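Local coordinates for protein periplasmic sensor hybrid histidine kinase (PDB 4K0D) that probably acts as a membrane-bound sensor histidine kinase that phosphorylates itself from ATP, this chain being its zinc-binding, helical periplasmic sensor domain, at residues A11-I16 against H143-Y148; H32-A37 against P87-A92; A64-L69 against G80-A85. One frame throughout, in Å; residues are numbered along the deposited sequence.

Contact 1 of 3, residues A11-I16 against H143-Y148; sequences AQLELI and HTILAY. With ZN (zinc ion), chain I; ZN (zinc ion), chain J.
The backbones of 11-16 and 143-148 come closest at Leu-13 and Ile-145, whose CA atoms are 8.8 Å apart. A type I beta turn from Leu-13 to Ile-16 closes with Ile-16 N bonded to Leu-13 O at 3.2 Å. On the other side, Leu-146 is the first residue to leave helical angles.

Ile-145 carries the contact. Its side chain and that of Leu-13 meet tip to tip, with Ile-145 CD1 3.9 Å from Leu-13 CG. Leu-13 CD2 touches the same methyl, and Leu-13 CD1 faces Ile-145 CG2 more loosely. CG1 of Ile-145 stands opposite the carbonyl carbon (chi1 -82°), and an extended chi2 of 160° carries CD1 outward to Leu-13. The extended Gln-12 comes in at a slant, its OE1 3.9 Å from Ile-145 CD1.

The chain ends thus pair at one end of an elongated helical bundle, the form of this periplasmic sensor domain. Each segment also holds a zinc ligand. Glu-14 OE2 binds one ion at 1.9 Å, with Asp-10 of the same chain and His-32 of the second subunit. His-143 ND1 binds the other at 2.2 Å, with Glu-121 of the second subunit. Glu-14 OE1 also forms a salt bridge to Arg-58 of the second subunit.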
# COMPACT_ATOMS: atom_id res chain seq x y z
N ALA B 11 12.75 0.35 13.28
CA ALA B 11 12.71 1.56 12.51
C ALA B 11 12.77 1.19 11.02
O ALA B 11 12.08 1.76 10.13
CB ALA B 11 13.89 2.41 12.93
N GLN B 12 13.63 0.23 10.73
CA GLN B 12 13.71 -0.29 9.39
C GLN B 12 12.34 -0.88 8.96
O GLN B 12 11.80 -0.50 7.90
CB GLN B 12 14.87 -1.30 9.27
CG GLN B 12 15.26 -1.59 7.85
CD GLN B 12 16.25 -2.75 7.73
OE1 GLN B 12 17.03 -3.03 8.64
NE2 GLN B 12 16.19 -3.44 6.59
N LEU B 13 11.77 -1.79 9.76
CA LEU B 13 10.55 -2.50 9.37
C LEU B 13 9.34 -1.57 9.30
O LEU B 13 8.38 -1.85 8.56
CB LEU B 13 10.27 -3.63 10.34
CG LEU B 13 11.20 -4.83 10.20
CD1 LEU B 13 10.71 -6.00 10.97
CD2 LEU B 13 11.34 -5.22 8.73
N GLU B 14 9.37 -0.47 10.06
CA GLU B 14 8.20 0.42 10.14
C GLU B 14 8.10 1.31 8.91
O GLU B 14 7.14 2.06 8.74
CB GLU B 14 8.25 1.29 11.44
CG GLU B 14 8.00 0.52 12.75
CD GLU B 14 6.57 0.01 12.92
OE1 GLU B 14 5.67 0.47 12.21
OE2 GLU B 14 6.33 -0.89 13.74
N LEU B 15 9.12 1.28 8.08
CA LEU B 15 9.05 1.96 6.82
C LEU B 15 8.17 1.22 5.79
O LEU B 15 7.71 1.81 4.82
CB LEU B 15 10.44 2.17 6.24
CG LEU B 15 11.31 3.19 6.95
CD1 LEU B 15 12.72 3.04 6.44
CD2 LEU B 15 10.82 4.59 6.69
N ILE B 16 7.91 -0.05 6.00
CA ILE B 16 7.16 -0.82 5.00
C ILE B 16 5.83 -0.19 4.67
O ILE B 16 5.54 0.07 3.53
CB ILE B 16 6.94 -2.26 5.47
CG1 ILE B 16 8.24 -3.05 5.25
CG2 ILE B 16 5.69 -2.89 4.77
CD1 ILE B 16 8.37 -4.35 6.06
N HIS B 143 12.22 -11.23 7.17
CA HIS B 143 12.52 -12.59 7.52
C HIS B 143 13.81 -12.65 8.30
O HIS B 143 13.90 -13.33 9.33
CB HIS B 143 12.65 -13.48 6.30
CG HIS B 143 12.87 -14.91 6.67
ND1 HIS B 143 11.84 -15.75 7.01
CD2 HIS B 143 14.02 -15.63 6.81
CE1 HIS B 143 12.33 -16.95 7.31
NE2 HIS B 143 13.65 -16.89 7.19
N THR B 144 14.82 -11.95 7.79
CA THR B 144 16.16 -12.00 8.34
C THR B 144 16.12 -11.39 9.71
O THR B 144 16.69 -11.89 10.67
CB THR B 144 17.11 -11.20 7.46
OG1 THR B 144 17.36 -11.92 6.25
CG2 THR B 144 18.43 -10.93 8.18
N ILE B 145 15.40 -10.27 9.83
CA ILE B 145 15.33 -9.63 11.12
C ILE B 145 14.66 -10.54 12.14
O ILE B 145 15.05 -10.54 13.30
CB ILE B 145 14.60 -8.28 11.07
CG1 ILE B 145 15.58 -7.21 10.60
CG2 ILE B 145 14.08 -7.92 12.47
CD1 ILE B 145 14.88 -6.00 10.07
N LEU B 146 13.65 -11.31 11.75
CA LEU B 146 13.03 -12.16 12.75
C LEU B 146 13.67 -13.56 12.83
O LEU B 146 13.08 -14.45 13.42
CB LEU B 146 11.54 -12.29 12.48
CG LEU B 146 10.80 -10.95 12.34
CD1 LEU B 146 9.36 -11.17 11.98
CD2 LEU B 146 10.88 -10.22 13.63
N ALA B 147 14.83 -13.77 12.21
CA ALA B 147 15.41 -15.10 12.20
C ALA B 147 15.95 -15.43 13.62
O ALA B 147 16.37 -14.52 14.35
CB ALA B 147 16.53 -15.19 11.16
N TYR B 148 15.92 -16.71 14.00
CA TYR B 148 16.46 -17.18 15.30
C TYR B 148 18.00 -17.15 15.33
O TYR B 148 18.64 -17.58 14.37
CB TYR B 148 15.99 -18.59 15.60
CG TYR B 148 14.52 -18.68 15.92
CD1 TYR B 148 14.02 -18.10 17.08
CD2 TYR B 148 13.63 -19.33 15.07
CE1 TYR B 148 12.65 -18.17 17.39
CE2 TYR B 148 12.25 -19.41 15.36
CZ TYR B 148 11.78 -18.83 16.53
OH TYR B 148 10.44 -18.88 16.86
ZN ZN I . 7.35 -2.40 14.39
ZN ZN J . 9.84 -15.56 6.11

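Contact 2 of 3, residues H32-A37 against P87-A92; sequences HVSLTA and PPFEKA. With ZN (zinc ion), chain C.
Phe-89 sends the far end of its ring across to helix 16-42, where CE2 overlaps the side chain of Val-33. Val-33 CG1 is the nearest carbon, 3.9 Å from Phe-89 CE2, and Val-33 CB lies only slightly farther from the same atom. The two side chains run alongside each other, pointing opposite ways. CG1 approaches the ring obliquely. Ser-34 comes in at the edge instead. Its OG lies near the ring plane, 3.7 Å from Phe-89 CZ.

CG of Phe-89 is placed opposite the backbone N (chi1 174°), which directs the ring out from helix 73-102 to the facing helix. Helix 73-102 is kinked at Pro-87 and Pro-88, whose nitrogens make no bond to the preceding turn. Within the segment, Lys-91 N bonds to Pro-87 O.

Within 32-37, His-32 O takes two donors from Thr-36. The backbone N and OG1 both lie 3.0 Å from His-32 O, on opposite faces of the carbonyl plane. OG1 is tilted 22° from that plane.

This is buried helix-to-helix packing inside the bundle. Met-119 of helix 117-145 also packs on Phe-89. The adjoining His-32 binds a zinc ion through ND1 at 2.0 Å, with Asp-10 and Glu-14 of the second subunit completing the link between chains.

No hydrogen bond crosses between the two segments. Cohesion therefore comes chiefly from apolar contact, and the serine oxygen beside the weakly positive C-H edge of the ring probably adds a small favourable polar term.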
# COMPACT_ATOMS: atom_id res chain seq x y z
N HIS B 32 -5.92 9.45 -11.40
CA HIS B 32 -6.91 10.48 -11.14
C HIS B 32 -6.65 11.63 -12.12
O HIS B 32 -7.59 12.20 -12.65
CB HIS B 32 -6.96 10.93 -9.67
CG HIS B 32 -8.07 11.91 -9.38
ND1 HIS B 32 -9.37 11.52 -9.19
CD2 HIS B 32 -8.07 13.26 -9.28
CE1 HIS B 32 -10.15 12.58 -9.02
NE2 HIS B 32 -9.38 13.65 -9.05
N VAL B 33 -5.40 11.93 -12.42
CA VAL B 33 -5.14 12.96 -13.42
C VAL B 33 -5.67 12.47 -14.79
O VAL B 33 -6.21 13.24 -15.55
CB VAL B 33 -3.65 13.31 -13.55
CG1 VAL B 33 -3.42 14.04 -14.85
CG2 VAL B 33 -3.10 14.19 -12.30
N SER B 34 -5.49 11.20 -15.11
CA SER B 34 -6.02 10.67 -16.34
C SER B 34 -7.50 10.73 -16.39
O SER B 34 -8.05 11.04 -17.44
CB SER B 34 -5.58 9.22 -16.55
OG SER B 34 -4.32 9.26 -17.16
N LEU B 35 -8.15 10.39 -15.29
CA LEU B 35 -9.58 10.33 -15.31
C LEU B 35 -10.21 11.71 -15.42
O LEU B 35 -11.16 11.86 -16.15
CB LEU B 35 -10.13 9.61 -14.11
CG LEU B 35 -11.62 9.64 -13.89
CD1 LEU B 35 -12.14 8.43 -13.14
CD2 LEU B 35 -11.91 10.85 -13.07
N THR B 36 -9.68 12.70 -14.72
CA THR B 36 -10.25 14.04 -14.77
C THR B 36 -9.89 14.68 -16.10
O THR B 36 -10.64 15.49 -16.62
CB THR B 36 -9.73 14.95 -13.61
OG1 THR B 36 -8.30 14.94 -13.58
CG2 THR B 36 -10.26 14.45 -12.28
N ALA B 37 -8.76 14.33 -16.69
CA ALA B 37 -8.42 14.99 -17.95
C ALA B 37 -9.40 14.54 -19.03
O ALA B 37 -9.88 15.33 -19.84
CB ALA B 37 -7.02 14.69 -18.37
N PRO B 87 6.66 15.14 -14.22
CA PRO B 87 6.56 16.45 -14.86
C PRO B 87 6.14 16.38 -16.34
O PRO B 87 5.27 17.17 -16.74
CB PRO B 87 7.97 17.02 -14.71
CG PRO B 87 8.53 16.30 -13.49
CD PRO B 87 8.00 14.90 -13.67
N PRO B 88 6.73 15.45 -17.13
CA PRO B 88 6.30 15.40 -18.53
C PRO B 88 4.83 15.02 -18.63
O PRO B 88 4.08 15.48 -19.51
CB PRO B 88 7.18 14.29 -19.16
CG PRO B 88 8.26 14.04 -18.25
CD PRO B 88 7.86 14.54 -16.86
N PHE B 89 4.40 14.15 -17.74
CA PHE B 89 3.04 13.68 -17.84
C PHE B 89 2.16 14.84 -17.41
O PHE B 89 1.15 15.11 -18.04
CB PHE B 89 2.89 12.49 -16.95
CG PHE B 89 1.52 11.98 -16.83
CD1 PHE B 89 0.92 11.33 -17.87
CD2 PHE B 89 0.82 12.11 -15.63
CE1 PHE B 89 -0.32 10.78 -17.73
CE2 PHE B 89 -0.46 11.59 -15.49
CZ PHE B 89 -1.03 10.93 -16.54
N GLU B 90 2.55 15.58 -16.39
CA GLU B 90 1.72 16.71 -16.00
C GLU B 90 1.66 17.73 -17.12
O GLU B 90 0.63 18.36 -17.34
CB GLU B 90 2.28 17.42 -14.77
CG GLU B 90 1.89 16.79 -13.48
CD GLU B 90 2.09 17.74 -12.33
OE1 GLU B 90 1.14 18.47 -12.00
OE2 GLU B 90 3.18 17.76 -11.76
N LYS B 91 2.79 17.93 -17.79
CA LYS B 91 2.89 18.99 -18.78
C LYS B 91 1.94 18.68 -19.93
O LYS B 91 1.23 19.58 -20.44
CB LYS B 91 4.33 19.15 -19.27
CG LYS B 91 4.51 20.29 -20.27
N ALA B 92 1.89 17.41 -20.33
CA ALA B 92 0.93 16.97 -21.35
C ALA B 92 -0.50 17.14 -20.88
O ALA B 92 -1.42 17.44 -21.66
CB ALA B 92 1.15 15.55 -21.70
ZN ZN C . -10.05 9.60 -9.04

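Contact 3 of 3, residues A64-L69 against G80-A85; sequences ARFAAL and GRILAA
The ring of Phe-66 meets helix 73-102 at its edge, where Leu-83 CD2 lies in the ring plane, 4.0 Å from Phe-66 CD2. Ile-82 CD1 approaches obliquely and more loosely, 4.4 Å from Phe-66 CE2. Beyond the two segments, Lys-71 makes a cation-pi contact with the ring and Phe-130 packs with it edge-to-face. With chi1 at 180° the Phe-66 ring points across to helix 73-102.

Leu-83 grips the other helix with both methyls. CD2 takes the ring edge, while CD1 presses on Ala-67, with Leu-83 CD1 to Ala-67 CB only 3.5 Å. This is tighter than ordinary carbon contact. The alanine, with no more than a methyl, lets the leucine come close to its backbone: Leu-83 CD1 is 3.7 Å from Ala-67 CA. Replacing Leu-83 with an alanine would probably open a gap between the helices, leaving the Phe-66 edge and the Ala-67 methyl without their shared partner.

The segments run nearly antiparallel, at 159°, with axes 10.7 Å apart at closest approach. They form a helical hairpin, with helix 46-68 and helix 73-102 joined by a short connection. Lys-71 in that connection also bonds to the carbonyls of Phe-66 and Leu-69. Leu-26 of helix 16-42 touches both Phe-66 and Ile-82. Helix 117-145 adds Leu-123, Leu-126 and Leu-127 against Ile-82, so the inner side of the hairpin packs into the core of the bundle.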
# COMPACT_ATOMS: atom_id res chain seq x y z
N ALA B 64 5.80 13.90 -4.26
CA ALA B 64 6.72 14.43 -3.27
C ALA B 64 6.77 13.48 -2.09
O ALA B 64 7.86 13.13 -1.63
CB ALA B 64 6.34 15.87 -2.85
N ARG B 65 5.62 12.95 -1.63
CA ARG B 65 5.65 11.96 -0.54
C ARG B 65 6.43 10.73 -0.94
O ARG B 65 7.14 10.16 -0.13
CB ARG B 65 4.25 11.53 -0.13
CG ARG B 65 3.44 12.66 0.53
CD ARG B 65 1.96 12.27 0.63
NE ARG B 65 1.74 10.94 1.25
CZ ARG B 65 1.08 9.93 0.66
NH1 ARG B 65 0.59 10.11 -0.56
NH2 ARG B 65 0.90 8.75 1.29
N PHE B 66 6.29 10.29 -2.18
CA PHE B 66 6.97 9.09 -2.60
C PHE B 66 8.46 9.31 -2.74
O PHE B 66 9.24 8.44 -2.38
CB PHE B 66 6.43 8.63 -3.93
CG PHE B 66 7.09 7.39 -4.45
CD1 PHE B 66 6.77 6.16 -3.92
CD2 PHE B 66 7.96 7.46 -5.53
CE1 PHE B 66 7.34 5.00 -4.45
CE2 PHE B 66 8.52 6.33 -6.07
CZ PHE B 66 8.23 5.11 -5.52
N ALA B 67 8.85 10.46 -3.26
CA ALA B 67 10.25 10.80 -3.39
C ALA B 67 10.94 10.91 -2.01
O ALA B 67 12.16 10.71 -1.90
CB ALA B 67 10.38 12.09 -4.11
N ALA B 68 10.18 11.21 -0.96
CA ALA B 68 10.80 11.49 0.35
C ALA B 68 11.24 10.23 1.08
O ALA B 68 12.10 10.30 1.95
CB ALA B 68 9.87 12.26 1.23
N LEU B 69 10.66 9.08 0.75
CA LEU B 69 10.90 7.87 1.56
C LEU B 69 12.13 7.10 1.08
O LEU B 69 12.40 7.07 -0.12
CB LEU B 69 9.69 6.96 1.51
CG LEU B 69 8.47 7.55 2.19
CD1 LEU B 69 7.14 6.77 1.90
CD2 LEU B 69 8.73 7.69 3.71
N GLY B 80 13.90 6.57 -9.50
CA GLY B 80 14.41 7.76 -10.15
C GLY B 80 13.66 8.05 -11.43
O GLY B 80 13.36 9.22 -11.75
N ARG B 81 13.34 6.99 -12.15
CA ARG B 81 12.71 7.13 -13.46
C ARG B 81 11.21 7.44 -13.27
O ARG B 81 10.63 8.21 -14.03
CB ARG B 81 12.91 5.89 -14.34
N ILE B 82 10.59 6.84 -12.25
CA ILE B 82 9.20 7.13 -11.99
C ILE B 82 9.08 8.63 -11.78
O ILE B 82 8.27 9.33 -12.44
CB ILE B 82 8.70 6.33 -10.77
CG1 ILE B 82 8.65 4.85 -11.09
CG2 ILE B 82 7.29 6.72 -10.36
CD1 ILE B 82 8.59 4.00 -9.85
N LEU B 83 9.89 9.15 -10.88
CA LEU B 83 9.72 10.56 -10.49
C LEU B 83 10.00 11.49 -11.66
O LEU B 83 9.37 12.52 -11.78
CB LEU B 83 10.60 10.93 -9.29
CG LEU B 83 10.07 10.17 -8.07
CD1 LEU B 83 11.10 10.17 -6.94
CD2 LEU B 83 8.77 10.78 -7.55
N ALA B 84 10.93 11.12 -12.53
CA ALA B 84 11.23 12.00 -13.63
C ALA B 84 10.10 11.94 -14.63
O ALA B 84 10.00 12.81 -15.50
CB ALA B 84 12.51 11.60 -14.28
N ALA B 85 9.29 10.89 -14.58
CA ALA B 85 8.22 10.77 -15.56
C ALA B 85 7.05 11.71 -15.26
O ALA B 85 6.19 11.93 -16.10
CB ALA B 85 7.72 9.37 -15.63

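How the contacts relate
Contact 1 joins the two ends of the chain, and the other two are nested inside the loop it closes. Along the chain, contact 3 lies in turn inside the loop closed by contact 2. The centres of contacts 1 and 2 are about 37 Å apart, on opposite sides of the chain's centre. Contact 3 is about 24 Å from contact 1 and about 16 Å from contact 2, centre to centre. Contacts 2 and 3 share helix 73-102, which packs on helix 16-42 in one and on helix 46-68 in the other. Glu-14 of contact 1 and His-32 of the other subunit's contact 2 share one zinc ion, placing both contacts at the dimer interface; contact 3 holds the hairpin within each subunit.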